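Local coordinates for DNA replication regulator protein HobA (Helicobacter pylori, PDB 2UVP) that is required for the initiation of DNA replication and increases the binding of DnaA to the oriC region, at residues 63-75 and 161-173. Numbering follows the deposited sequence. Where two conformers were deposited one is given.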
ATOM      1  N   SER A  63     -14.698  -4.810   3.395  1.00 15.42           N
ATOM      2  CA  SER A  63     -15.029  -4.032   4.591  1.00 14.22           C
ATOM      3  C   SER A  63     -14.091  -4.347   5.759  1.00 14.46           C
ATOM      4  O   SER A  63     -14.027  -3.579   6.734  1.00 14.45           O
ATOM      5  CB  SER A  63     -16.492  -4.255   4.970  1.00 15.64           C
ATOM      6  OG  SER A  63     -17.301  -3.612   3.980  0.50 12.19           O
ATOM      7  N   ARG A  64     -13.379  -5.473   5.660  1.00 13.59           N
ATOM      8  CA  ARG A  64     -12.537  -5.928   6.782  1.00 13.48           C
ATOM      9  C   ARG A  64     -11.039  -5.793   6.542  1.00 12.47           C
ATOM     10  O   ARG A  64     -10.227  -6.390   7.283  1.00 12.80           O
ATOM     11  CB  ARG A  64     -12.902  -7.362   7.182  1.00 12.88           C
ATOM     12  CG  ARG A  64     -13.829  -7.453   8.420  1.00 14.81           C
ATOM     13  CD  ARG A  64     -15.058  -6.570   8.275  1.00 14.48           C
ATOM     14  NE  ARG A  64     -15.944  -7.092   7.237  1.00 18.25           N
ATOM     15  CZ  ARG A  64     -17.262  -6.894   7.193  1.00 18.28           C
ATOM     16  NH1 ARG A  64     -17.872  -6.176   8.138  1.00 19.84           N
ATOM     17  NH2 ARG A  64     -17.967  -7.424   6.204  1.00 18.19           N
ATOM     18  N   HIS A  65     -10.651  -4.989   5.549  1.00 13.40           N
ATOM     19  CA  HIS A  65      -9.216  -4.737   5.347  1.00 13.87           C
ATOM     20  C   HIS A  65      -8.574  -4.213   6.626  1.00 12.68           C
ATOM     21  O   HIS A  65      -7.434  -4.575   6.927  1.00 12.75           O
ATOM     22  CB  HIS A  65      -8.951  -3.761   4.199  1.00 15.15           C
ATOM     23  CG  HIS A  65      -9.257  -4.315   2.849  1.00 19.15           C
ATOM     24  ND1 HIS A  65      -9.007  -3.609   1.687  1.00 23.07           N
ATOM     25  CD2 HIS A  65      -9.745  -5.519   2.460  1.00 21.77           C
ATOM     26  CE1 HIS A  65      -9.362  -4.342   0.645  1.00 24.63           C
ATOM     27  NE2 HIS A  65      -9.801  -5.509   1.084  1.00 25.09           N
ATOM     28  N   TRP A  66      -9.290  -3.380   7.388  1.00 11.90           N
ATOM     29  CA  TRP A  66      -8.731  -2.898   8.666  1.00 11.23           C
ATOM     30  C   TRP A  66      -8.389  -4.079   9.587  1.00 10.90           C
ATOM     31  O   TRP A  66      -7.401  -4.037  10.323  1.00 11.45           O
ATOM     32  CB  TRP A  66      -9.687  -1.936   9.374  1.00 10.74           C
ATOM     33  CG  TRP A  66     -10.989  -2.577   9.791  1.00  9.99           C
ATOM     34  CD1 TRP A  66     -12.123  -2.670   9.052  1.00 12.42           C
ATOM     35  CD2 TRP A  66     -11.257  -3.239  11.038  1.00 10.60           C
ATOM     36  NE1 TRP A  66     -13.109  -3.323   9.774  1.00 11.24           N
ATOM     37  CE2 TRP A  66     -12.599  -3.678  10.997  1.00 10.48           C
ATOM     38  CE3 TRP A  66     -10.494  -3.478  12.192  1.00 10.80           C
ATOM     39  CZ2 TRP A  66     -13.198  -4.371  12.071  1.00 10.63           C
ATOM     40  CZ3 TRP A  66     -11.092  -4.168  13.269  1.00 12.20           C
ATOM     41  CH2 TRP A  66     -12.435  -4.589  13.192  1.00 10.10           C
ATOM     42  N   PHE A  67      -9.179  -5.149   9.531  1.00 10.37           N
ATOM     43  CA  PHE A  67      -8.995  -6.262  10.465  1.00  9.79           C
ATOM     44  C   PHE A  67      -7.858  -7.175   9.991  1.00  9.78           C
ATOM     45  O   PHE A  67      -7.110  -7.725  10.798  1.00  9.98           O
ATOM     46  CB  PHE A  67     -10.300  -7.027  10.676  1.00 10.00           C
ATOM     47  CG  PHE A  67     -10.203  -8.118  11.718  1.00 10.85           C
ATOM     48  CD1 PHE A  67      -9.876  -7.811  13.048  1.00 10.60           C
ATOM     49  CD2 PHE A  67     -10.413  -9.451  11.361  1.00 12.55           C
ATOM     50  CE1 PHE A  67      -9.816  -8.829  14.040  1.00 11.40           C
ATOM     51  CE2 PHE A  67     -10.326 -10.480  12.334  1.00 10.65           C
ATOM     52  CZ  PHE A  67     -10.011 -10.152  13.675  1.00 11.04           C
ATOM     53  N   LEU A  68      -7.717  -7.303   8.676  1.00 10.11           N
ATOM     54  CA  LEU A  68      -6.523  -7.938   8.087  1.00 11.14           C
ATOM     55  C   LEU A  68      -5.268  -7.234   8.633  1.00 11.09           C
ATOM     56  O   LEU A  68      -4.352  -7.871   9.140  1.00 10.78           O
ATOM     57  CB  LEU A  68      -6.571  -7.816   6.556  1.00 12.10           C
ATOM     58  CG  LEU A  68      -5.900  -8.852   5.642  1.00 18.04           C
ATOM     59  CD1 LEU A  68      -5.596  -8.255   4.279  1.00 19.34           C
ATOM     60  CD2 LEU A  68      -4.735  -9.628   6.188  1.00 19.50           C
ATOM     61  N   ASN A  69      -5.248  -5.905   8.540  1.00 10.86           N
ATOM     62  CA  ASN A  69      -4.143  -5.096   9.052  1.00 12.03           C
ATOM     63  C   ASN A  69      -3.909  -5.355  10.544  1.00 11.44           C
ATOM     64  O   ASN A  69      -2.759  -5.540  10.991  1.00 12.02           O
ATOM     65  CB  ASN A  69      -4.476  -3.624   8.755  1.00 12.43           C
ATOM     66  CG  ASN A  69      -3.361  -2.662   9.116  1.00 19.14           C
ATOM     67  OD1 ASN A  69      -2.660  -2.830  10.101  1.00 24.04           O
ATOM     68  ND2 ASN A  69      -3.230  -1.597   8.310  1.00 26.83           N
ATOM     69  N   TYR A  70      -5.000  -5.403  11.298  1.00 10.31           N
ATOM     70  CA  TYR A  70      -4.940  -5.680  12.738  1.00  9.59           C
ATOM     71  C   TYR A  70      -4.301  -7.039  13.014  1.00 10.24           C
ATOM     72  O   TYR A  70      -3.449  -7.148  13.888  1.00 11.49           O
ATOM     73  CB  TYR A  70      -6.353  -5.666  13.283  1.00  9.22           C
ATOM     74  CG  TYR A  70      -6.444  -5.808  14.790  1.00  9.38           C
ATOM     75  CD1 TYR A  70      -6.292  -4.711  15.621  1.00  9.27           C
ATOM     76  CD2 TYR A  70      -6.719  -7.054  15.369  1.00 10.32           C
ATOM     77  CE1 TYR A  70      -6.403  -4.843  17.021  1.00  8.41           C
ATOM     78  CE2 TYR A  70      -6.830  -7.200  16.764  1.00 10.45           C
ATOM     79  CZ  TYR A  70      -6.681  -6.086  17.574  1.00  9.15           C
ATOM     80  OH  TYR A  70      -6.791  -6.169  18.952  1.00 10.08           O
ATOM     81  N   ILE A  71      -4.693  -8.057  12.260  1.00  9.78           N
ATOM     82  CA  ILE A  71      -4.109  -9.400  12.459  1.00 10.47           C
ATOM     83  C   ILE A  71      -2.588  -9.368  12.240  1.00 11.04           C
ATOM     84  O   ILE A  71      -1.805  -9.842  13.067  1.00  9.88           O
ATOM     85  CB  ILE A  71      -4.804 -10.425  11.545  1.00 10.74           C
ATOM     86  CG1 ILE A  71      -6.245 -10.667  12.037  1.00 10.01           C
ATOM     87  CG2 ILE A  71      -4.021 -11.747  11.492  1.00 11.03           C
ATOM     88  CD1 ILE A  71      -7.101 -11.452  11.038  1.00 10.24           C
ATOM     89  N   LEU A  72      -2.176  -8.817  11.104  1.00 12.16           N
ATOM     90  CA  LEU A  72      -0.762  -8.761  10.768  1.00 13.27           C
ATOM     91  C   LEU A  72       0.050  -7.986  11.809  1.00 13.01           C
ATOM     92  O   LEU A  72       1.106  -8.447  12.245  1.00 14.45           O
ATOM     93  CB  LEU A  72      -0.583  -8.135   9.387  1.00 13.08           C
ATOM     94  CG  LEU A  72      -0.818  -8.958   8.108  1.00 19.93           C
ATOM     95  CD1 LEU A  72      -1.656 -10.193   8.255  1.00 21.59           C
ATOM     96  CD2 LEU A  72      -1.403  -8.031   7.034  1.00 20.04           C
ATOM     97  N   SER A  73      -0.438  -6.820  12.227  1.00 12.43           N
ATOM     98  CA  SER A  73       0.349  -6.001  13.145  1.00 13.19           C
ATOM     99  C   SER A  73       0.359  -6.561  14.549  1.00 12.81           C
ATOM    100  O   SER A  73       1.335  -6.369  15.276  1.00 13.44           O
ATOM    101  CB  SER A  73      -0.110  -4.532  13.195  1.00 13.78           C
ATOM    102  OG  SER A  73      -1.458  -4.425  13.567  1.00 16.65           O
ATOM    103  N   ASN A  74      -0.714  -7.229  14.950  1.00 12.21           N
ATOM    104  CA  ASN A  74      -0.716  -7.837  16.278  1.00 12.50           C
ATOM    105  C   ASN A  74       0.116  -9.108  16.354  1.00 12.88           C
ATOM    106  O   ASN A  74       0.789  -9.352  17.372  1.00 13.05           O
ATOM    107  CB  ASN A  74      -2.128  -8.103  16.820  1.00 12.15           C
ATOM    108  CG  ASN A  74      -2.808  -6.840  17.300  1.00 14.78           C
ATOM    109  OD1 ASN A  74      -3.255  -6.010  16.503  1.00 16.77           O
ATOM    110  ND2 ASN A  74      -2.877  -6.678  18.608  1.00 12.63           N
ATOM    111  N   LEU A  75       0.068  -9.922  15.304  1.00 13.04           N
ATOM    112  CA  LEU A  75       0.814 -11.178  15.313  1.00 13.34           C
ATOM    113  C   LEU A  75       2.312 -10.931  15.239  1.00 15.04           C
ATOM    114  O   LEU A  75       3.082 -11.626  15.909  1.00 14.94           O
ATOM    115  CB  LEU A  75       0.358 -12.127  14.207  1.00 13.87           C
ATOM    116  CG  LEU A  75      -1.003 -12.789  14.506  1.00 13.02           C
ATOM    117  CD1 LEU A  75      -1.453 -13.687  13.354  1.00 15.63           C
ATOM    118  CD2 LEU A  75      -1.005 -13.565  15.815  1.00 15.84           C
ATOM    119  N   LEU A 161     -20.399  -6.609  15.466  1.00 10.05           N
ATOM    120  CA  LEU A 161     -19.436  -7.434  14.741  1.00 10.26           C
ATOM    121  C   LEU A 161     -17.992  -6.979  14.949  1.00 10.06           C
ATOM    122  O   LEU A 161     -17.111  -7.803  15.210  1.00 10.31           O
ATOM    123  CB  LEU A 161     -19.766  -7.467  13.250  1.00 10.59           C
ATOM    124  CG  LEU A 161     -18.734  -8.274  12.442  1.00 10.79           C
ATOM    125  CD1 LEU A 161     -18.778  -9.777  12.820  1.00 12.45           C
ATOM    126  CD2 LEU A 161     -18.963  -8.043  10.945  1.00 15.25           C
ATOM    127  N   ASP A 162     -17.747  -5.678  14.791  1.00 10.06           N
ATOM    128  CA  ASP A 162     -16.360  -5.182  14.855  1.00 10.49           C
ATOM    129  C   ASP A 162     -15.707  -5.522  16.213  1.00  9.84           C
ATOM    130  O   ASP A 162     -14.557  -5.937  16.263  1.00 10.24           O
ATOM    131  CB  ASP A 162     -16.328  -3.682  14.575  1.00 10.50           C
ATOM    132  CG  ASP A 162     -16.782  -3.343  13.156  1.00 11.57           C
ATOM    133  OD1 ASP A 162     -16.836  -4.258  12.295  1.00 12.54           O
ATOM    134  OD2 ASP A 162     -17.087  -2.161  12.903  1.00 11.15           O
ATOM    135  N   TYR A 163     -16.447  -5.355  17.312  1.00  9.52           N
ATOM    136  CA  TYR A 163     -15.924  -5.748  18.613  1.00  9.81           C
ATOM    137  C   TYR A 163     -15.669  -7.255  18.708  1.00  9.66           C
ATOM    138  O   TYR A 163     -14.653  -7.688  19.280  1.00  9.93           O
ATOM    139  CB  TYR A 163     -16.936  -5.385  19.700  1.00  9.35           C
ATOM    140  CG  TYR A 163     -17.329  -3.920  19.787  1.00 10.30           C
ATOM    141  CD1 TYR A 163     -16.511  -3.001  20.438  1.00 12.89           C
ATOM    142  CD2 TYR A 163     -18.552  -3.485  19.290  1.00  9.48           C
ATOM    143  CE1 TYR A 163     -16.893  -1.656  20.582  1.00 10.22           C
ATOM    144  CE2 TYR A 163     -18.949  -2.144  19.414  1.00 11.12           C
ATOM    145  CZ  TYR A 163     -18.112  -1.239  20.060  1.00  9.87           C
ATOM    146  OH  TYR A 163     -18.531   0.064  20.225  1.00  9.69           O
ATOM    147  N   LYS A 164     -16.581  -8.053  18.161  1.00  9.76           N
ATOM    148  CA  LYS A 164     -16.455  -9.506  18.220  1.00 11.14           C
ATOM    149  C   LYS A 164     -15.220  -9.970  17.471  1.00 10.09           C
ATOM    150  O   LYS A 164     -14.527 -10.893  17.897  1.00 10.44           O
ATOM    151  CB  LYS A 164     -17.717 -10.165  17.643  1.00 10.49           C
ATOM    152  CG  LYS A 164     -18.952  -9.885  18.517  1.00 11.13           C
ATOM    153  CD  LYS A 164     -20.218 -10.671  18.057  1.00 13.57           C
ATOM    154  CE  LYS A 164     -21.386 -10.240  18.978  1.00 16.13           C
ATOM    155  NZ  LYS A 164     -22.667 -10.873  18.598  1.00 23.06           N
ATOM    156  N   LEU A 165     -14.921  -9.303  16.362  1.00  9.99           N
ATOM    157  CA  LEU A 165     -13.693  -9.633  15.633  1.00  9.06           C
ATOM    158  C   LEU A 165     -12.449  -9.431  16.520  1.00  9.12           C
ATOM    159  O   LEU A 165     -11.593 -10.303  16.587  1.00 10.46           O
ATOM    160  CB  LEU A 165     -13.598  -8.835  14.330  1.00  9.79           C
ATOM    161  CG  LEU A 165     -14.611  -9.228  13.235  1.00  8.09           C
ATOM    162  CD1 LEU A 165     -14.543  -8.244  12.082  1.00 10.36           C
ATOM    163  CD2 LEU A 165     -14.357 -10.667  12.741  1.00  8.79           C
ATOM    164  N   LEU A 166     -12.359  -8.282  17.183  1.00  9.20           N
ATOM    165  CA  LEU A 166     -11.254  -8.024  18.119  1.00  9.53           C
ATOM    166  C   LEU A 166     -11.202  -9.092  19.205  1.00  9.72           C
ATOM    167  O   LEU A 166     -10.130  -9.574  19.586  1.00  9.59           O
ATOM    168  CB  LEU A 166     -11.388  -6.638  18.760  1.00  9.91           C
ATOM    169  CG  LEU A 166     -11.329  -5.436  17.826  1.00 10.79           C
ATOM    170  CD1 LEU A 166     -11.340  -4.189  18.677  1.00 13.38           C
ATOM    171  CD2 LEU A 166     -10.065  -5.479  16.980  1.00 13.98           C
ATOM    172  N   GLN A 167     -12.378  -9.432  19.719  1.00 10.15           N
ATOM    173  CA  GLN A 167     -12.460 -10.331  20.850  1.00 10.94           C
ATOM    174  C   GLN A 167     -11.978 -11.733  20.432  1.00 10.56           C
ATOM    175  O   GLN A 167     -11.216 -12.396  21.161  1.00 10.10           O
ATOM    176  CB  GLN A 167     -13.892 -10.359  21.361  1.00 11.52           C
ATOM    177  CG  GLN A 167     -13.990 -11.096  22.680  1.00 12.99           C
ATOM    178  CD  GLN A 167     -15.423 -11.217  23.163  1.00 13.96           C
ATOM    179  OE1 GLN A 167     -16.315 -10.503  22.698  1.00 15.55           O
ATOM    180  NE2 GLN A 167     -15.656 -12.180  24.056  1.00 15.54           N
ATOM    181  N   LEU A 168     -12.389 -12.171  19.245  1.00 10.52           N
ATOM    182  CA  LEU A 168     -11.932 -13.486  18.741  1.00 10.73           C
ATOM    183  C   LEU A 168     -10.431 -13.478  18.454  1.00 10.57           C
ATOM    184  O   LEU A 168      -9.735 -14.467  18.709  1.00 10.23           O
ATOM    185  CB  LEU A 168     -12.692 -13.882  17.481  1.00 10.63           C
ATOM    186  CG  LEU A 168     -14.177 -14.208  17.717  1.00 10.15           C
ATOM    187  CD1 LEU A 168     -14.873 -14.193  16.368  1.00  9.57           C
ATOM    188  CD2 LEU A 168     -14.368 -15.567  18.495  1.00 10.69           C
ATOM    189  N   PHE A 169      -9.924 -12.373  17.908  1.00 10.51           N
ATOM    190  CA  PHE A 169      -8.487 -12.315  17.719  1.00 10.33           C
ATOM    191  C   PHE A 169      -7.745 -12.433  19.034  1.00 10.41           C
ATOM    192  O   PHE A 169      -6.757 -13.155  19.155  1.00 10.36           O
ATOM    193  CB  PHE A 169      -8.023 -11.025  17.029  1.00 10.67           C
ATOM    194  CG  PHE A 169      -6.543 -11.008  16.869  1.00  9.19           C
ATOM    195  CD1 PHE A 169      -5.968 -11.696  15.812  1.00 10.95           C
ATOM    196  CD2 PHE A 169      -5.724 -10.411  17.831  1.00 10.31           C
ATOM    197  CE1 PHE A 169      -4.562 -11.758  15.669  1.00 11.22           C
ATOM    198  CE2 PHE A 169      -4.312 -10.466  17.713  1.00 12.49           C
ATOM    199  CZ  PHE A 169      -3.740 -11.148  16.616  1.00 10.79           C
ATOM    200  N   LYS A 170      -8.209 -11.695  20.027  1.00 10.34           N
ATOM    201  CA  LYS A 170      -7.543 -11.664  21.314  1.00 10.46           C
ATOM    202  C   LYS A 170      -7.616 -13.050  21.962  1.00 11.02           C
ATOM    203  O   LYS A 170      -6.662 -13.478  22.632  1.00 11.68           O
ATOM    204  CB  LYS A 170      -8.147 -10.586  22.196  1.00 10.31           C
ATOM    205  CG  LYS A 170      -7.723  -9.149  21.742  1.00 10.85           C
ATOM    206  CD  LYS A 170      -8.554  -8.092  22.444  1.00  9.82           C
ATOM    207  CE  LYS A 170      -8.195  -6.647  21.965  1.00 10.91           C
ATOM    208  NZ  LYS A 170      -6.713  -6.342  22.125  1.00 11.03           N
ATOM    209  N   LEU A 171      -8.720 -13.758  21.726  1.00 11.28           N
ATOM    210  CA  LEU A 171      -8.834 -15.135  22.198  1.00 12.33           C
ATOM    211  C   LEU A 171      -7.784 -16.013  21.495  1.00 12.48           C
ATOM    212  O   LEU A 171      -7.042 -16.769  22.159  1.00 13.38           O
ATOM    213  CB  LEU A 171     -10.234 -15.684  21.916  1.00 11.80           C
ATOM    214  CG  LEU A 171     -10.456 -17.154  22.256  1.00 12.76           C
ATOM    215  CD1 LEU A 171     -10.292 -17.399  23.763  1.00 13.25           C
ATOM    216  CD2 LEU A 171     -11.866 -17.565  21.773  1.00 12.82           C
ATOM    217  N   PHE A 172      -7.713 -15.902  20.164  1.00 11.68           N
ATOM    218  CA  PHE A 172      -6.738 -16.641  19.395  1.00 12.35           C
ATOM    219  C   PHE A 172      -5.305 -16.385  19.851  1.00 13.14           C
ATOM    220  O   PHE A 172      -4.555 -17.335  20.092  1.00 12.99           O
ATOM    221  CB  PHE A 172      -6.869 -16.364  17.886  1.00 12.79           C
ATOM    222  CG  PHE A 172      -5.766 -16.974  17.095  1.00 13.91           C
ATOM    223  CD1 PHE A 172      -5.774 -18.335  16.822  1.00 13.45           C
ATOM    224  CD2 PHE A 172      -4.669 -16.208  16.691  1.00 14.62           C
ATOM    225  CE1 PHE A 172      -4.723 -18.935  16.118  1.00 15.25           C
ATOM    226  CE2 PHE A 172      -3.609 -16.801  15.981  1.00 13.85           C
ATOM    227  CZ  PHE A 172      -3.653 -18.175  15.682  1.00 15.38           C
ATOM    228  N   GLU A 173      -4.910 -15.119  19.994  0.50 12.80           N
ATOM    229  CA  GLU A 173      -3.517 -14.826  20.360  0.50 12.83           C
ATOM    230  C   GLU A 173      -3.168 -15.282  21.787  0.50 13.49           C
ATOM    231  O   GLU A 173      -2.046 -15.719  22.056  0.50 14.42           O
ATOM    232  CB  GLU A 173      -3.190 -13.341  20.151  0.50 12.89           C
ATOM    233  CG  GLU A 173      -3.900 -12.427  21.112  0.50 11.64           C
ATOM    234  CD  GLU A 173      -3.399 -10.986  21.064  0.50 11.79           C
ATOM    235  OE1 GLU A 173      -2.195 -10.744  20.792  0.50 13.26           O
ATOM    236  OE2 GLU A 173      -4.229 -10.109  21.350  0.50  8.05           O
TER
HETATM  237  O   HOH W   1     -16.127  -3.732   9.558  1.00 22.92           O
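Phe169 is a knob in a hole on helix 65-75, set among Tyr70, Ile71, Asn74 and Leu75, and it illustrates how two nearly parallel helices interlock through aromatic rings. Tyr70 turns its ring edge toward the face of Phe169 in an offset edge-to-face pair, the planes 79° apart and the centroids separated by 5.3 Å. Asn74 CB approaches Phe169 CE2 to 3.3 Å, and Leu75 CD2 comes within 3.7 Å of Phe169 CZ. The ring of Phe169 reaches the neighbouring helix because chi1 of 180° sets CG trans to the backbone nitrogen.

The other rings are met by aliphatic groups. Leu166 CD2 lies over one face of Tyr70, 3.6 Å from the ring centroid, and a second CH-pi contact puts Leu165 CB over one face of Phe67, the ring about a turn before Tyr70. The opposite face of Phe67 rests on Ile71 CG1, so this ring is held between its own helix and the partner. Trp66 presents its edge to Leu166 CD2, near the ring plane.

Polar contacts gather toward the N-terminal ends, where one water accepts from Trp66 NE1 at 3.1 Å and donates to Asp162 OD1 at 2.9 Å; its bond from Arg64 NH1 is weak. Arg64 also makes a salt bridge through NE to Asp61. On the chain of another protein, basic and aromatic side chains respectively salt-bridge and hydrogen-bond Asp162 OD2, while acidic ones hydrogen-bond Tyr70 OH and salt-bridge Lys170 NZ.

Behind helix 65-75, Leu68, Ile71 and Leu72 pack on strand 55-60; on the other helix, Phe172 meets Trp119 edge-to-face. The chemistry is consistent with a helix pair whose hydrocarbon and aromatic interior builds the fold and whose polar margin meets water and a partner chain.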